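Local coordinates for PHD finger protein 14 (Danio rerio, PDB 7D86), which reads chromatin by binding histone H3, preferably unmodified, through its zinc-finger PZP module and represses PDGFRA expression, at residues A162-E170 / D193-Y201. Residues are numbered along the deposited sequence; the frame is centred on the assembly and turned at random.
Sequences AQREGLLSE and DRKWKRKNY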
loop_
_atom_site.group_PDB
_atom_site.type_symbol
_atom_site.label_atom_id
_atom_site.label_comp_id
_atom_site.label_asym_id
_atom_site.label_seq_id
_atom_site.Cartn_x
_atom_site.Cartn_y
_atom_site.Cartn_z
ATOM N N ALA A 162 5.902 3.507 5.682
ATOM C CA ALA A 162 6.852 3.917 4.655
ATOM C C ALA A 162 6.155 4.702 3.554
ATOM O O ALA A 162 6.711 5.675 3.026
ATOM C CB ALA A 162 7.567 2.687 4.080
ATOM N N GLN A 163 4.931 4.303 3.194
ATOM C CA GLN A 163 4.215 5.028 2.150
ATOM C C GLN A 163 4.017 6.483 2.552
ATOM O O GLN A 163 4.185 7.395 1.733
ATOM C CB GLN A 163 2.860 4.362 1.868
ATOM C CG GLN A 163 2.118 4.960 0.676
ATOM C CD GLN A 163 0.696 4.439 0.529
ATOM O OE1 GLN A 163 -0.005 4.214 1.516
ATOM N NE2 GLN A 163 0.266 4.248 -0.713
ATOM N N ARG A 164 3.671 6.708 3.820
ATOM C CA ARG A 164 3.421 8.054 4.319
ATOM C C ARG A 164 4.672 8.913 4.229
ATOM O O ARG A 164 4.591 10.120 3.971
ATOM C CB ARG A 164 2.918 7.974 5.763
ATOM C CG ARG A 164 2.678 9.297 6.445
ATOM C CD ARG A 164 2.432 9.113 7.939
ATOM N NE ARG A 164 3.687 8.880 8.650
ATOM C CZ ARG A 164 3.983 7.768 9.316
ATOM N NH1 ARG A 164 3.101 6.782 9.392
ATOM N NH2 ARG A 164 5.158 7.651 9.921
ATOM N N GLU A 165 5.832 8.312 4.442
ATOM C CA GLU A 165 7.093 9.045 4.390
ATOM C C GLU A 165 7.671 9.140 2.980
ATOM O O GLU A 165 8.787 9.663 2.816
ATOM C CB GLU A 165 8.105 8.387 5.333
ATOM C CG GLU A 165 7.759 8.530 6.810
ATOM C CD GLU A 165 7.830 9.973 7.287
ATOM O OE1 GLU A 165 8.550 10.782 6.662
ATOM O OE2 GLU A 165 7.160 10.308 8.286
ATOM N N GLY A 166 6.947 8.659 1.969
ATOM C CA GLY A 166 7.394 8.777 0.593
ATOM C C GLY A 166 8.474 7.784 0.212
ATOM O O GLY A 166 9.292 8.069 -0.669
ATOM N N LEU A 167 8.498 6.621 0.850
ATOM C CA LEU A 167 9.623 5.693 0.735
ATOM C C LEU A 167 9.364 4.513 -0.197
ATOM O O LEU A 167 10.294 3.752 -0.479
ATOM C CB LEU A 167 10.002 5.167 2.126
ATOM C CG LEU A 167 10.332 6.255 3.153
ATOM C CD1 LEU A 167 10.684 5.626 4.486
ATOM C CD2 LEU A 167 11.486 7.116 2.650
ATOM N N LEU A 168 8.136 4.330 -0.680
ATOM C CA LEU A 168 7.803 3.199 -1.538
ATOM C C LEU A 168 7.975 3.596 -2.995
ATOM O O LEU A 168 7.511 4.660 -3.415
ATOM C CB LEU A 168 6.367 2.724 -1.301
ATOM C CG LEU A 168 5.962 2.352 0.122
ATOM C CD1 LEU A 168 4.522 1.850 0.146
ATOM C CD2 LEU A 168 6.917 1.295 0.690
ATOM N N SER A 169 8.647 2.733 -3.761
ATOM C CA SER A 169 8.889 2.966 -5.175
ATOM C C SER A 169 8.455 1.756 -5.987
ATOM O O SER A 169 8.441 0.622 -5.500
ATOM C CB SER A 169 10.378 3.262 -5.457
ATOM O OG SER A 169 10.843 4.372 -4.710
ATOM N N GLU A 170 8.107 2.009 -7.243
ATOM C CA GLU A 170 7.876 0.951 -8.217
ATOM C C GLU A 170 8.762 1.226 -9.421
ATOM O O GLU A 170 8.684 2.306 -10.010
ATOM C CB GLU A 170 6.405 0.876 -8.635
ATOM C CG GLU A 170 6.117 -0.217 -9.666
ATOM C CD GLU A 170 4.652 -0.267 -10.083
ATOM O OE1 GLU A 170 4.268 -1.221 -10.791
ATOM O OE2 GLU A 170 3.885 0.643 -9.703
ATOM N N ASP A 193 12.048 11.883 -5.121
ATOM C CA ASP A 193 10.912 10.971 -5.089
ATOM C C ASP A 193 10.175 11.048 -3.763
ATOM O O ASP A 193 8.940 11.074 -3.739
ATOM C CB ASP A 193 11.384 9.542 -5.366
ATOM C CG ASP A 193 11.607 9.287 -6.837
ATOM O OD1 ASP A 193 11.200 10.148 -7.654
ATOM O OD2 ASP A 193 12.184 8.232 -7.177
ATOM N N ARG A 194 10.910 11.091 -2.647
ATOM C CA ARG A 194 10.268 11.270 -1.344
ATOM C C ARG A 194 9.404 12.517 -1.314
ATOM O O ARG A 194 8.293 12.503 -0.769
ATOM C CB ARG A 194 11.307 11.391 -0.232
ATOM C CG ARG A 194 11.768 10.122 0.388
ATOM C CD ARG A 194 12.464 10.466 1.688
ATOM N NE ARG A 194 11.496 10.626 2.764
ATOM C CZ ARG A 194 11.725 11.290 3.890
ATOM N NH1 ARG A 194 10.780 11.361 4.811
ATOM N NH2 ARG A 194 12.889 11.898 4.087
ATOM N N LYS A 195 9.913 13.614 -1.870
ATOM C CA LYS A 195 9.245 14.900 -1.719
ATOM C C LYS A 195 7.860 14.886 -2.364
ATOM O O LYS A 195 6.864 15.263 -1.734
ATOM C CB LYS A 195 10.128 16.005 -2.298
ATOM C CG LYS A 195 10.984 16.679 -1.234
ATOM C CD LYS A 195 11.729 17.888 -1.773
ATOM C CE LYS A 195 12.913 17.462 -2.609
ATOM N NZ LYS A 195 14.084 18.387 -2.460
ATOM N N TRP A 196 7.763 14.453 -3.621
ATOM C CA TRP A 196 6.445 14.506 -4.250
ATOM C C TRP A 196 5.538 13.386 -3.749
ATOM O O TRP A 196 4.312 13.554 -3.723
ATOM C CB TRP A 196 6.552 14.497 -5.780
ATOM C CG TRP A 196 7.056 13.224 -6.411
ATOM C CD1 TRP A 196 8.317 12.979 -6.866
ATOM C CD2 TRP A 196 6.292 12.041 -6.688
ATOM N NE1 TRP A 196 8.387 11.713 -7.404
ATOM C CE2 TRP A 196 7.158 11.117 -7.304
ATOM C CE3 TRP A 196 4.959 11.676 -6.473
ATOM C CZ2 TRP A 196 6.738 9.851 -7.700
ATOM C CZ3 TRP A 196 4.542 10.425 -6.868
ATOM C CH2 TRP A 196 5.431 9.522 -7.472
ATOM N N LYS A 197 6.104 12.262 -3.299
ATOM C CA LYS A 197 5.257 11.217 -2.723
ATOM C C LYS A 197 4.695 11.640 -1.370
ATOM O O LYS A 197 3.514 11.409 -1.084
ATOM C CB LYS A 197 6.024 9.902 -2.592
ATOM C CG LYS A 197 6.338 9.257 -3.923
ATOM C CD LYS A 197 7.386 8.160 -3.751
ATOM C CE LYS A 197 7.680 7.496 -5.084
ATOM N NZ LYS A 197 8.848 6.574 -4.996
ATOM N N ARG A 198 5.529 12.237 -0.511
ATOM C CA ARG A 198 5.012 12.732 0.762
ATOM C C ARG A 198 3.933 13.784 0.535
ATOM O O ARG A 198 2.911 13.808 1.236
ATOM C CB ARG A 198 6.143 13.313 1.609
ATOM C CG ARG A 198 7.099 12.289 2.163
ATOM C CD ARG A 198 8.221 12.949 2.951
ATOM N NE ARG A 198 7.761 13.477 4.232
ATOM C CZ ARG A 198 8.487 14.261 5.022
ATOM N NH1 ARG A 198 9.709 14.619 4.658
ATOM N NH2 ARG A 198 7.990 14.695 6.171
ATOM N N LYS A 199 4.139 14.649 -0.459
ATOM C CA LYS A 199 3.154 15.680 -0.771
ATOM C C LYS A 199 1.839 15.060 -1.235
ATOM O O LYS A 199 0.758 15.458 -0.787
ATOM C CB LYS A 199 3.717 16.633 -1.829
ATOM C CG LYS A 199 2.731 17.698 -2.280
ATOM C CD LYS A 199 3.342 18.638 -3.307
ATOM C CE LYS A 199 2.332 19.672 -3.784
ATOM N NZ LYS A 199 1.895 20.590 -2.696
ATOM N N ASN A 200 1.910 14.070 -2.126
ATOM C CA ASN A 200 0.683 13.458 -2.628
ATOM C C ASN A 200 -0.013 12.629 -1.558
ATOM O O ASN A 200 -1.248 12.583 -1.520
ATOM C CB ASN A 200 0.978 12.600 -3.860
ATOM C CG ASN A 200 1.152 13.429 -5.110
ATOM O OD1 ASN A 200 1.143 14.657 -5.054
ATOM N ND2 ASN A 200 1.316 12.768 -6.246
ATOM N N TYR A 201 0.749 11.977 -0.678
ATOM C CA TYR A 201 0.128 11.287 0.446
ATOM C C TYR A 201 -0.676 12.258 1.303
ATOM O O TYR A 201 -1.819 11.977 1.677
ATOM C CB TYR A 201 1.189 10.577 1.286
ATOM C CG TYR A 201 0.590 9.727 2.384
ATOM C CD1 TYR A 201 0.263 8.399 2.155
ATOM C CD2 TYR A 201 0.345 10.255 3.646
ATOM C CE1 TYR A 201 -0.286 7.613 3.153
ATOM C CE2 TYR A 201 -0.209 9.483 4.649
ATOM C CZ TYR A 201 -0.522 8.163 4.399
ATOM O OH TYR A 201 -1.066 7.396 5.398
HETATM O O HOH W 1 10.698 7.334 -2.796
HETATM O O HOH W 2 13.055 5.850 -5.594
HETATM O O HOH W 3 7.512 4.896 -7.737
#
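A Schellman motif closes the helix ending at Arg164 in the second PHD finger, and its Gly166 packs against helix 191-204. Glycine suits twice: its phi is positive, and a beta carbon would probably collide with Arg194 O and Arg198 CG. Glu165 O lies in the guanidinium plane of Arg194, whose flat end turns two N-H groups on one carbonyl, NE at 2.9 Å (165°) and NH1 at 3.3 Å, more bent. That NH1 forms a salt bridge with Glu165 OE1 (3.0 Å), while Leu167 runs beside the arginine, its CD2 against CD and NE. With alanine at Arg194, Glu165 O is likely to lose both donors, and its carboxylate the NH1 partner. Lys197, long and extended beyond CG, spans past Gly166 until NZ reaches Leu168 O at 2.8 Å, above the carbonyl plane; a water links it to Gly166 O. Tyr201, CG anti to the backbone N (chi1 -174°), offers a flat ring face to Arg164, whose CA stands 3.6 Å from the centroid in a CH-pi contact. Arg164 reaches away to Leu133 O and Glu135. Helix 191-204 packs against the turn between helix 159-164 and strand 168-170, which pairs antiparallel with strand 181-183.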